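Local coordinates for protein fumarate lyase (Mesorhizobium sp., PDB 3C8T) that is of unassigned function but belongs to the fumarate lyase superfamily, whose members are mainly helical homotetramers assembled round bundled long helices, at residues A13-M17 with L122-R126; A135-R139 with F160-A165; V241-L245 with A332-L336; V365-M371 with L422-Y428. All blocks are in the same frame, centred on the assembly; numbering follows the deposited sequence. Where two conformers were deposited one is given.

Contact 1 (A13-M17 with L122-R126); sequences ADDKM and LISRR
A salt bridge between Asp14 and Arg126 ties the N-cap of the short helix 15-20 to the long helix 104-140 of the lyase helical bundle. The buried side is tightly engaged. Asp14 OD1 caps its own helix through a weak bond from Lys16 N (3.0 Å), whereas Asp14 OD2 receives Arg126 NH2 at 2.7 Å, with an N-H...O angle of 158°. Arg126 NE adds a weak bond, 3.4 Å from Asp14 OD2. That oxygen sits at the guanidinium edge, close to its plane, but the arginine comes from above the carboxylate, the two planes standing 64° apart. Ser333 on helix 315-344 hydrogen-bonds both Asp14 OD2 and Arg126 NE, and Glu340 pairs with Arg126 NH1, so the guanidinium is fixed in its rotation by several partners. Next to this polar cluster, Met17 starts with CG anti to the backbone N (chi1 -157°) and then bends, which delivers its methyl to the long helix: Met17 CE lies 3.7 Å from Leu122 CD2 and 3.9 Å from Ile123 CD1. The solvent side is looser. Exposed Lys16 runs outward across Arg125 at about a right angle; its ammonium stays apart from the two arginines, and its chain meets Arg125 through a methylene at the guanidinium edge, Lys16 CD lying 4.0 Å from Arg125 NH2.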
loop_
_atom_site.group_PDB
_atom_site.type_symbol
_atom_site.label_atom_id
_atom_site.label_comp_id
_atom_site.label_asym_id
_atom_site.label_seq_id
_atom_site.Cartn_x
_atom_site.Cartn_y
_atom_site.Cartn_z
ATOM N N ALA A 13 18.522 2.504 8.478
ATOM C CA ALA A 13 19.200 2.716 7.172
ATOM C C ALA A 13 20.736 2.506 7.248
ATOM O O ALA A 13 21.380 2.837 8.258
ATOM C CB ALA A 13 18.856 4.094 6.611
ATOM N N ASP A 14 21.305 1.917 6.196
ATOM C CA ASP A 14 22.744 1.577 6.156
ATOM C C ASP A 14 23.538 2.755 5.587
ATOM O O ASP A 14 23.265 3.218 4.484
ATOM C CB ASP A 14 22.974 0.295 5.339
ATOM C CG ASP A 14 24.468 -0.097 5.212
ATOM O OD1 ASP A 14 25.337 0.531 5.864
ATOM O OD2 ASP A 14 24.765 -1.040 4.431
ATOM N N ASP A 15 24.498 3.249 6.372
ATOM C CA ASP A 15 25.366 4.372 5.978
ATOM C C ASP A 15 26.218 4.094 4.733
ATOM O O ASP A 15 26.379 4.981 3.894
ATOM C CB ASP A 15 26.266 4.779 7.151
ATOM C CG ASP A 15 25.525 5.609 8.186
ATOM O OD1 ASP A 15 24.296 5.817 8.048
ATOM O OD2 ASP A 15 26.191 6.081 9.134
ATOM N N LYS A 16 26.748 2.882 4.614
ATOM C CA LYS A 16 27.445 2.459 3.394
ATOM C C LYS A 16 26.558 2.541 2.146
ATOM O O LYS A 16 26.995 2.967 1.060
ATOM C CB LYS A 16 27.936 1.041 3.550
ATOM C CG LYS A 16 29.074 0.908 4.522
ATOM C CD LYS A 16 29.578 -0.520 4.486
ATOM C CE LYS A 16 30.837 -0.679 5.341
ATOM N NZ LYS A 16 30.511 -0.532 6.801
ATOM N N MET A 17 25.298 2.181 2.327
ATOM C CA MET A 17 24.337 2.208 1.256
ATOM C C MET A 17 23.887 3.649 0.988
ATOM O O MET A 17 23.683 4.027 -0.147
ATOM C CB MET A 17 23.202 1.225 1.574
ATOM C CG MET A 17 22.441 0.732 0.394
ATOM S SD MET A 17 23.323 -0.123 -0.882
ATOM C CE MET A 17 22.935 -1.841 -0.489
ATOM N N LEU A 122 26.579 -5.460 -2.106
ATOM C CA LEU A 122 26.465 -5.265 -0.672
ATOM C C LEU A 122 25.269 -6.047 -0.088
ATOM O O LEU A 122 25.383 -6.670 0.974
ATOM C CB LEU A 122 26.388 -3.760 -0.346
ATOM C CG LEU A 122 26.132 -3.387 1.112
ATOM C CD1 LEU A 122 27.168 -4.093 2.077
ATOM C CD2 LEU A 122 26.191 -1.844 1.250
ATOM N N ILE A 123 24.125 -6.018 -0.769
ATOM C CA ILE A 123 22.995 -6.871 -0.380
ATOM C C ILE A 123 23.382 -8.365 -0.355
ATOM O O ILE A 123 23.084 -9.072 0.598
ATOM C CB ILE A 123 21.769 -6.663 -1.324
ATOM C CG1 ILE A 123 21.194 -5.246 -1.166
ATOM C CG2 ILE A 123 20.720 -7.747 -1.093
ATOM C CD1 ILE A 123 20.678 -4.884 0.241
ATOM N N SER A 124 24.055 -8.835 -1.400
ATOM C CA SER A 124 24.459 -10.228 -1.467
ATOM C C SER A 124 25.358 -10.629 -0.282
ATOM O O SER A 124 25.178 -11.690 0.327
ATOM C CB SER A 124 25.147 -10.486 -2.811
ATOM O OG SER A 124 25.691 -11.788 -2.844
ATOM N N ARG A 125 26.325 -9.762 0.030
ATOM C CA ARG A 125 27.248 -9.904 1.146
ATOM C C ARG A 125 26.472 -10.019 2.489
ATOM O O ARG A 125 26.785 -10.842 3.339
ATOM C CB ARG A 125 28.098 -8.627 1.141
ATOM C CG ARG A 125 29.485 -8.739 1.530
ATOM C CD ARG A 125 29.697 -7.968 2.825
ATOM N NE ARG A 125 29.888 -6.514 2.741
ATOM C CZ ARG A 125 29.671 -5.736 3.805
ATOM N NH1 ARG A 125 29.281 -6.303 4.938
ATOM N NH2 ARG A 125 29.867 -4.427 3.776
ATOM N N ARG A 126 25.453 -9.192 2.680
ATOM C CA ARG A 126 24.679 -9.239 3.923
ATOM C C ARG A 126 23.783 -10.498 3.994
ATOM O O ARG A 126 23.623 -11.115 5.061
ATOM C CB ARG A 126 23.870 -7.959 4.125
ATOM C CG ARG A 126 24.664 -6.671 3.982
ATOM C CD ARG A 126 24.114 -5.695 4.979
ATOM N NE ARG A 126 24.780 -4.405 4.985
ATOM C CZ ARG A 126 25.852 -4.106 5.719
ATOM N NH1 ARG A 126 26.426 -5.015 6.485
ATOM N NH2 ARG A 126 26.371 -2.896 5.637
#

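Contact 2 (A135-R139 with F160-A165); sequences AALAR and FGYKAA
Leu137 and Ala138 lie on the face of helix 104-140 that meets the start of helix 160-185, forming a close antiparallel helix pair made with small residues. The N-to-C directions differ by 152° and the local axes approach to 7.5 Å, a short separation for two helices. The chain between them is largely strand, so helix, small antiparallel sheet and helix follow one another. On other sides of the second helix, Tyr162 and Lys163 reach the second subunit; Lys163 forms salt bridges with Asp251 of its own chain and with Glu312 of that subunit. Leu137 is the first residue of segment 135-139 to touch the other helix. It sets its CG anti to the carbonyl carbon (chi1 -68°), which carries the isobutyl end over toward Phe160. Leu137 CD2 meets the ring at its edge, near the ring plane, 4.1 Å from Phe160 CE2, and Leu346 from a nearby loop packs on both residues. Nearer the backbone, Leu137 CB rests 3.9 Å from Ala164 CB. One residue on, at Ala138, the two backbones all but touch: the CA atoms of Ala138 and Gly161 are 3.7 Å apart. Gly161, having no side chain, admits the neighbouring turn, and its CA makes a CH...O contact of 3.5 Å with Ala138 O. No hydrogen bond joins the two segments themselves. The Ala138 methyl lies against the backbone and methyls of the second helix, with Ala138 CB 3.7 Å from Gly161 O and 4.1 Å from Ala164 CB.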
loop_
_atom_site.group_PDB
_atom_site.type_symbol
_atom_site.label_atom_id
_atom_site.label_comp_id
_atom_site.label_asym_id
_atom_site.label_seq_id
_atom_site.Cartn_x
_atom_site.Cartn_y
_atom_site.Cartn_z
ATOM N N ALA A 135 22.936 -20.770 9.773
ATOM C CA ALA A 135 23.489 -22.121 9.738
ATOM C C ALA A 135 24.185 -22.487 11.084
ATOM O O ALA A 135 24.045 -23.600 11.591
ATOM C CB ALA A 135 24.411 -22.289 8.554
ATOM N N ALA A 136 24.890 -21.550 11.691
ATOM C CA ALA A 136 25.509 -21.823 12.993
ATOM C C ALA A 136 24.437 -22.125 14.030
ATOM O O ALA A 136 24.552 -23.099 14.773
ATOM C CB ALA A 136 26.421 -20.662 13.449
ATOM N N LEU A 137 23.394 -21.309 14.077
ATOM C CA LEU A 137 22.311 -21.518 15.046
ATOM C C LEU A 137 21.619 -22.851 14.799
ATOM O O LEU A 137 21.352 -23.587 15.726
ATOM C CB LEU A 137 21.275 -20.395 15.007
ATOM C CG LEU A 137 21.712 -19.003 15.494
ATOM C CD1 LEU A 137 20.670 -17.968 15.075
ATOM C CD2 LEU A 137 21.885 -18.972 17.011
ATOM N N ALA A 138 21.338 -23.146 13.539
ATOM C CA ALA A 138 20.685 -24.383 13.167
ATOM C C ALA A 138 21.516 -25.594 13.618
ATOM O O ALA A 138 20.977 -26.569 14.151
ATOM C CB ALA A 138 20.483 -24.421 11.680
ATOM N N ARG A 139 22.832 -25.518 13.374
ATOM C CA ARG A 139 23.758 -26.611 13.682
ATOM C C ARG A 139 23.877 -26.764 15.204
ATOM O O ARG A 139 23.547 -27.830 15.743
ATOM C CB ARG A 139 25.116 -26.339 13.037
ATOM C CG ARG A 139 26.092 -27.464 13.106
ATOM C CD ARG A 139 27.442 -27.032 12.387
ATOM N NE ARG A 139 27.701 -25.571 12.238
ATOM C CZ ARG A 139 27.731 -24.902 11.072
ATOM N NH1 ARG A 139 27.483 -25.525 9.922
ATOM N NH2 ARG A 139 28.012 -23.604 11.061
ATOM N N PHE A 160 15.114 -25.658 18.547
ATOM C CA PHE A 160 15.443 -24.328 18.123
ATOM C C PHE A 160 16.261 -24.351 16.799
ATOM O O PHE A 160 16.099 -23.477 15.961
ATOM C CB PHE A 160 16.141 -23.534 19.210
ATOM C CG PHE A 160 16.536 -22.148 18.760
ATOM C CD1 PHE A 160 15.563 -21.175 18.520
ATOM C CD2 PHE A 160 17.873 -21.840 18.483
ATOM C CE1 PHE A 160 15.894 -19.920 18.056
ATOM C CE2 PHE A 160 18.230 -20.565 18.007
ATOM C CZ PHE A 160 17.222 -19.595 17.789
ATOM N N GLY A 161 17.124 -25.349 16.604
ATOM C CA GLY A 161 17.857 -25.462 15.329
ATOM C C GLY A 161 16.887 -25.678 14.179
ATOM O O GLY A 161 17.108 -25.193 13.077
ATOM N N TYR A 162 15.804 -26.431 14.433
ATOM C CA TYR A 162 14.756 -26.600 13.452
ATOM C C TYR A 162 14.171 -25.231 13.035
ATOM O O TYR A 162 14.132 -24.922 11.825
ATOM C CB TYR A 162 13.682 -27.603 13.896
ATOM C CG TYR A 162 12.414 -27.498 13.039
ATOM C CD1 TYR A 162 12.264 -28.248 11.878
ATOM C CD2 TYR A 162 11.380 -26.593 13.394
ATOM C CE1 TYR A 162 11.111 -28.102 11.086
ATOM C CE2 TYR A 162 10.241 -26.439 12.629
ATOM C CZ TYR A 162 10.108 -27.186 11.475
ATOM O OH TYR A 162 8.958 -27.005 10.729
ATOM N N LYS A 163 13.765 -24.408 14.016
ATOM C CA LYS A 163 13.329 -23.022 13.747
ATOM C C LYS A 163 14.341 -22.226 12.940
ATOM O O LYS A 163 13.972 -21.538 12.008
ATOM C CB LYS A 163 13.019 -22.240 15.050
ATOM C CG LYS A 163 11.724 -22.649 15.720
ATOM C CD LYS A 163 11.268 -21.606 16.822
ATOM C CE LYS A 163 11.004 -20.192 16.245
ATOM N NZ LYS A 163 10.140 -20.345 15.019
ATOM N N ALA A 164 15.611 -22.262 13.343
ATOM C CA ALA A 164 16.644 -21.549 12.595
ATOM C C ALA A 164 16.779 -22.087 11.168
ATOM O O ALA A 164 17.065 -21.318 10.245
ATOM C CB ALA A 164 18.000 -21.589 13.340
ATOM N N ALA A 165 16.567 -23.392 10.967
ATOM C CA ALA A 165 16.687 -23.983 9.626
ATOM C C ALA A 165 15.600 -23.506 8.690
ATOM O O ALA A 165 15.844 -23.373 7.472
ATOM C CB ALA A 165 16.685 -25.495 9.681
#

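Contact 3 (V241-L245 with A332-L336); sequences VSGSL and ASGIL
Ala332 opens the contact with its methyl alongside the hydroxyl of Ser242, Ala332 CB lying 4.1 Å from Ser242 OG. The serine makes no hydrogen bond across this interface; its OG is bonded to Leu238 O one turn back in its own helix, so a buried polar atom is satisfied locally and offers only packing to the other segment. A turn further on, Ile335 takes up the same neighbour. Its CG1 stands between the backbone N and the carbonyl carbon (chi1 69°), and the chain then extends, laying Ile335 CD1 3.7 Å from Ser242 OG. Helices 229-255 and 315-344, both parts of the central helical bundle of the lyase fold, run in broadly the same direction, their local axes 31° apart in angle and 10.3 Å apart at closest approach; that gap is bridged by branched side chains. Leu245 reaches across it, and its CD1 touches Ile335 CG1 at 3.7 Å. Ile289 of helix 284-306 covers both of these residues. Leu336, last in the segment, turns its CD2 to two partners, 3.8 Å from Val241 CG1 and 3.9 Å from Leu245 CD1, while Ile123 and Val130 of helix 104-140 also pack against it.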
loop_
_atom_site.group_PDB
_atom_site.type_symbol
_atom_site.label_atom_id
_atom_site.label_comp_id
_atom_site.label_asym_id
_atom_site.label_seq_id
_atom_site.Cartn_x
_atom_site.Cartn_y
_atom_site.Cartn_z
ATOM N N VAL A 241 12.934 -10.123 0.797
ATOM C CA VAL A 241 13.951 -10.375 1.818
ATOM C C VAL A 241 13.556 -9.753 3.172
ATOM O O VAL A 241 13.696 -10.396 4.214
ATOM C CB VAL A 241 15.316 -9.841 1.377
ATOM C CG1 VAL A 241 16.376 -10.029 2.469
ATOM C CG2 VAL A 241 15.746 -10.506 0.092
ATOM N N SER A 242 13.057 -8.512 3.142
ATOM C CA SER A 242 12.647 -7.773 4.340
ATOM C C SER A 242 11.521 -8.515 5.045
ATOM O O SER A 242 11.503 -8.604 6.270
ATOM C CB SER A 242 12.196 -6.358 3.969
ATOM O OG SER A 242 13.297 -5.678 3.325
ATOM N N GLY A 243 10.599 -9.058 4.272
ATOM C CA GLY A 243 9.538 -9.877 4.831
ATOM C C GLY A 243 10.050 -11.065 5.587
ATOM O O GLY A 243 9.516 -11.366 6.642
ATOM N N SER A 244 11.066 -11.746 5.049
ATOM C CA SER A 244 11.670 -12.893 5.731
ATOM C C SER A 244 12.405 -12.466 6.986
ATOM O O SER A 244 12.373 -13.179 7.966
ATOM C CB SER A 244 12.617 -13.690 4.815
ATOM O OG SER A 244 11.921 -14.202 3.679
ATOM N N LEU A 245 13.073 -11.316 6.958
ATOM C CA LEU A 245 13.611 -10.727 8.201
ATOM C C LEU A 245 12.506 -10.413 9.220
ATOM O O LEU A 245 12.640 -10.731 10.405
ATOM C CB LEU A 245 14.416 -9.492 7.899
ATOM C CG LEU A 245 15.690 -9.739 7.109
ATOM C CD1 LEU A 245 16.266 -8.402 6.721
ATOM C CD2 LEU A 245 16.706 -10.563 7.956
ATOM N N ALA A 332 16.762 -1.708 3.305
ATOM C CA ALA A 332 16.940 -3.156 3.281
ATOM C C ALA A 332 18.334 -3.604 3.742
ATOM O O ALA A 332 18.473 -4.615 4.408
ATOM C CB ALA A 332 16.602 -3.752 1.882
ATOM N N SER A 333 19.353 -2.839 3.371
ATOM C CA SER A 333 20.709 -3.064 3.820
ATOM C C SER A 333 20.875 -2.898 5.319
ATOM O O SER A 333 21.607 -3.661 5.956
ATOM C CB SER A 333 21.670 -2.101 3.091
ATOM O OG SER A 333 23.029 -2.540 3.175
ATOM N N GLY A 334 20.227 -1.887 5.892
ATOM C CA GLY A 334 20.343 -1.648 7.331
ATOM C C GLY A 334 19.684 -2.707 8.172
ATOM O O GLY A 334 20.238 -3.128 9.188
ATOM N N ILE A 335 18.496 -3.147 7.777
ATOM C CA ILE A 335 17.828 -4.259 8.508
ATOM C C ILE A 335 18.521 -5.628 8.305
ATOM O O ILE A 335 18.576 -6.443 9.254
ATOM C CB ILE A 335 16.252 -4.307 8.308
ATOM C CG1 ILE A 335 15.857 -4.712 6.894
ATOM C CG2 ILE A 335 15.623 -2.958 8.660
ATOM C CD1 ILE A 335 14.371 -4.692 6.700
ATOM N N LEU A 336 19.074 -5.884 7.106
ATOM C CA LEU A 336 20.000 -7.042 6.971
ATOM C C LEU A 336 21.185 -6.937 7.895
ATOM O O LEU A 336 21.584 -7.937 8.484
ATOM C CB LEU A 336 20.513 -7.275 5.561
ATOM C CG LEU A 336 19.528 -7.918 4.598
ATOM C CD1 LEU A 336 19.894 -7.424 3.211
ATOM C CD2 LEU A 336 19.455 -9.477 4.707
#

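Contact 4 (V365-M371 with L422-Y428); sequences VAEAVMM and LTDPRNY
Val365, Ala368, Leu422 and Tyr428 make the apolar centre where the first turns of helix 366-377 are wrapped by the loop joining helices 416-422 and 432-440, within the helical C-terminal region. Val365 occupies the N-cap position and spreads its two methyls over that loop: Val365 CG2 presses on Leu422 O at 3.3 Å, and Val365 CG1 lies 3.8 Å from Tyr428 CB. The Ala368 methyl sits over one face of the tyrosine ring in a CH-pi contact, CB being 3.6 Å from the ring centroid of Tyr428 and 14° off its normal. Leu422 approaches the same turn, its CD2 3.6 Å from Ala368 O. Flanking this centre, Val369 CG2 leans on Leu422 CB and on the methyl of Thr423, whose hydroxyl is hydrogen-bonded to Leu419 O. An Asx turn, in which Asp424 OD1 accepts from Arg426 N at 2.9 Å, leads into the 3-10 segment 425-427. Farther out, Ser199 of the second subunit packs on Glu367 and Tyr428. At the polar edge Glu367 extends from a CG anti to the backbone N (chi1 -164°), its carboxylate 81° from the ring plane. Tyr428 OH donates to Glu367 OE2 in a hydrogen bond modelled at 2.5 Å, shorter than usual and a doubtful length at 2.20 Å resolution; OE2 lies at the ring edge, near its plane.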
loop_
_atom_site.group_PDB
_atom_site.type_symbol
_atom_site.label_atom_id
_atom_site.label_comp_id
_atom_site.label_asym_id
_atom_site.label_seq_id
_atom_site.Cartn_x
_atom_site.Cartn_y
_atom_site.Cartn_z
ATOM N N VAL A 365 2.302 -33.498 24.127
ATOM C CA VAL A 365 2.566 -34.785 23.457
ATOM C C VAL A 365 1.403 -35.819 23.640
ATOM O O VAL A 365 1.572 -37.039 23.456
ATOM C CB VAL A 365 3.981 -35.386 23.789
ATOM C CG1 VAL A 365 5.089 -34.501 23.178
ATOM C CG2 VAL A 365 4.215 -35.592 25.317
ATOM N N ALA A 366 0.199 -35.324 23.930
ATOM C CA ALA A 366 -1.007 -36.161 23.839
ATOM C C ALA A 366 -1.009 -36.994 22.546
ATOM O O ALA A 366 -1.286 -38.201 22.582
ATOM C CB ALA A 366 -2.249 -35.305 23.918
ATOM N N GLU A 367 -0.691 -36.349 21.409
ATOM C CA GLU A 367 -0.604 -37.041 20.105
ATOM C C GLU A 367 0.261 -38.323 20.126
ATOM O O GLU A 367 -0.100 -39.323 19.500
ATOM C CB GLU A 367 -0.059 -36.103 19.011
ATOM C CG GLU A 367 -0.334 -36.647 17.593
ATOM C CD GLU A 367 0.481 -35.945 16.483
ATOM O OE1 GLU A 367 -0.140 -35.200 15.664
ATOM O OE2 GLU A 367 1.731 -36.151 16.423
ATOM N N ALA A 368 1.404 -38.278 20.823
ATOM C CA ALA A 368 2.280 -39.449 20.984
ATOM C C ALA A 368 1.599 -40.629 21.723
ATOM O O ALA A 368 1.881 -41.795 21.429
ATOM C CB ALA A 368 3.569 -39.053 21.714
ATOM N N VAL A 369 0.760 -40.338 22.724
ATOM C CA VAL A 369 -0.018 -41.406 23.363
ATOM C C VAL A 369 -1.069 -41.972 22.382
ATOM O O VAL A 369 -1.167 -43.192 22.240
ATOM C CB VAL A 369 -0.653 -40.962 24.694
ATOM C CG1 VAL A 369 -1.380 -42.141 25.387
ATOM C CG2 VAL A 369 0.410 -40.312 25.635
ATOM N N MET A 370 -1.822 -41.098 21.702
ATOM C CA MET A 370 -2.749 -41.505 20.618
ATOM C C MET A 370 -2.083 -42.448 19.597
ATOM O O MET A 370 -2.574 -43.550 19.353
ATOM C CB MET A 370 -3.309 -40.290 19.867
ATOM C CG MET A 370 -4.286 -39.407 20.645
ATOM S SD MET A 370 -4.709 -37.833 19.816
ATOM C CE MET A 370 -5.401 -36.920 21.194
ATOM N N MET A 371 -0.971 -42.010 19.007
ATOM C CA MET A 371 -0.176 -42.820 18.060
ATOM C C MET A 371 0.106 -44.206 18.654
ATOM O O MET A 371 -0.060 -45.234 18.010
ATOM C CB MET A 371 1.147 -42.090 17.713
ATOM C CG MET A 371 2.111 -42.794 16.705
ATOM S SD MET A 371 3.844 -42.213 16.788
ATOM C CE MET A 371 4.151 -42.399 18.564
ATOM N N LEU A 422 6.141 -41.742 26.740
ATOM C CA LEU A 422 5.285 -41.075 25.747
ATOM C C LEU A 422 4.835 -39.672 26.164
ATOM O O LEU A 422 4.574 -38.831 25.311
ATOM C CB LEU A 422 4.055 -41.934 25.426
ATOM C CG LEU A 422 4.359 -43.258 24.715
ATOM C CD1 LEU A 422 3.190 -44.232 24.860
ATOM C CD2 LEU A 422 4.715 -43.021 23.252
ATOM N N THR A 423 4.744 -39.444 27.472
ATOM C CA THR A 423 4.394 -38.149 28.005
ATOM C C THR A 423 5.581 -37.233 28.248
ATOM O O THR A 423 5.380 -36.104 28.669
ATOM C CB THR A 423 3.473 -38.242 29.267
ATOM O OG1 THR A 423 4.093 -39.042 30.286
ATOM C CG2 THR A 423 2.131 -38.841 28.884
ATOM N N ASP A 424 6.804 -37.702 27.982
ATOM C CA ASP A 424 8.010 -36.835 27.993
ATOM C C ASP A 424 8.201 -36.186 26.626
ATOM O O ASP A 424 8.530 -36.862 25.644
ATOM C CB ASP A 424 9.281 -37.624 28.325
ATOM C CG ASP A 424 10.535 -36.720 28.480
ATOM O OD1 ASP A 424 10.552 -35.531 28.047
ATOM O OD2 ASP A 424 11.534 -37.227 29.040
ATOM N N PRO A 425 8.024 -34.863 26.552
ATOM C CA PRO A 425 8.127 -34.170 25.249
ATOM C C PRO A 425 9.456 -34.378 24.511
ATOM O O PRO A 425 9.485 -34.352 23.271
ATOM C CB PRO A 425 7.885 -32.687 25.614
ATOM C CG PRO A 425 8.198 -32.603 27.054
ATOM C CD PRO A 425 7.728 -33.919 27.639
ATOM N N ARG A 426 10.536 -34.625 25.254
ATOM C CA ARG A 426 11.862 -34.808 24.632
ATOM C C ARG A 426 11.902 -36.021 23.701
ATOM O O ARG A 426 12.762 -36.095 22.818
ATOM C CB ARG A 426 12.972 -34.878 25.688
ATOM N N ASN A 427 10.947 -36.940 23.853
ATOM C CA ASN A 427 10.899 -38.158 23.043
ATOM C C ASN A 427 10.111 -38.024 21.758
ATOM O O ASN A 427 9.954 -39.008 21.045
ATOM C CB ASN A 427 10.336 -39.361 23.841
ATOM C CG ASN A 427 11.222 -39.733 25.012
ATOM O OD1 ASN A 427 12.442 -39.666 24.902
ATOM N ND2 ASN A 427 10.625 -40.094 26.139
ATOM N N TYR A 428 9.609 -36.827 21.449
ATOM C CA TYR A 428 8.691 -36.685 20.298
ATOM C C TYR A 428 9.082 -35.598 19.304
ATOM O O TYR A 428 8.301 -34.679 19.039
ATOM C CB TYR A 428 7.291 -36.434 20.833
ATOM C CG TYR A 428 6.186 -36.828 19.895
ATOM C CD1 TYR A 428 6.125 -38.111 19.376
ATOM C CD2 TYR A 428 5.182 -35.910 19.534
ATOM C CE1 TYR A 428 5.105 -38.480 18.536
ATOM C CE2 TYR A 428 4.148 -36.281 18.698
ATOM C CZ TYR A 428 4.114 -37.569 18.188
ATOM O OH TYR A 428 3.073 -37.984 17.349
#

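Overall arrangement
Contacts 1 and 3 adjoin, their centres 10 Å apart. Ser333, within the 332-336 segment of contact 3, links them, its OG 2.6 Å from Asp14 OD2, and Arg126 CB packs on Leu336 CB at 3.7 Å. Contact 2 uses the same long helix 104-140 as contact 1, but with centres 24 Å apart and no touch between them. The centre of contact 3 lies about 5 Å, and that of contact 4 about 38 Å, from the centre of the chain; contact 4 is in the C-terminal region, and contact 2 is its closest neighbour among the four, 23 Å away between centres. Contacts 2, 3 and 4 all meet the second subunit, while contact 1 touches no other chain of the tetramer.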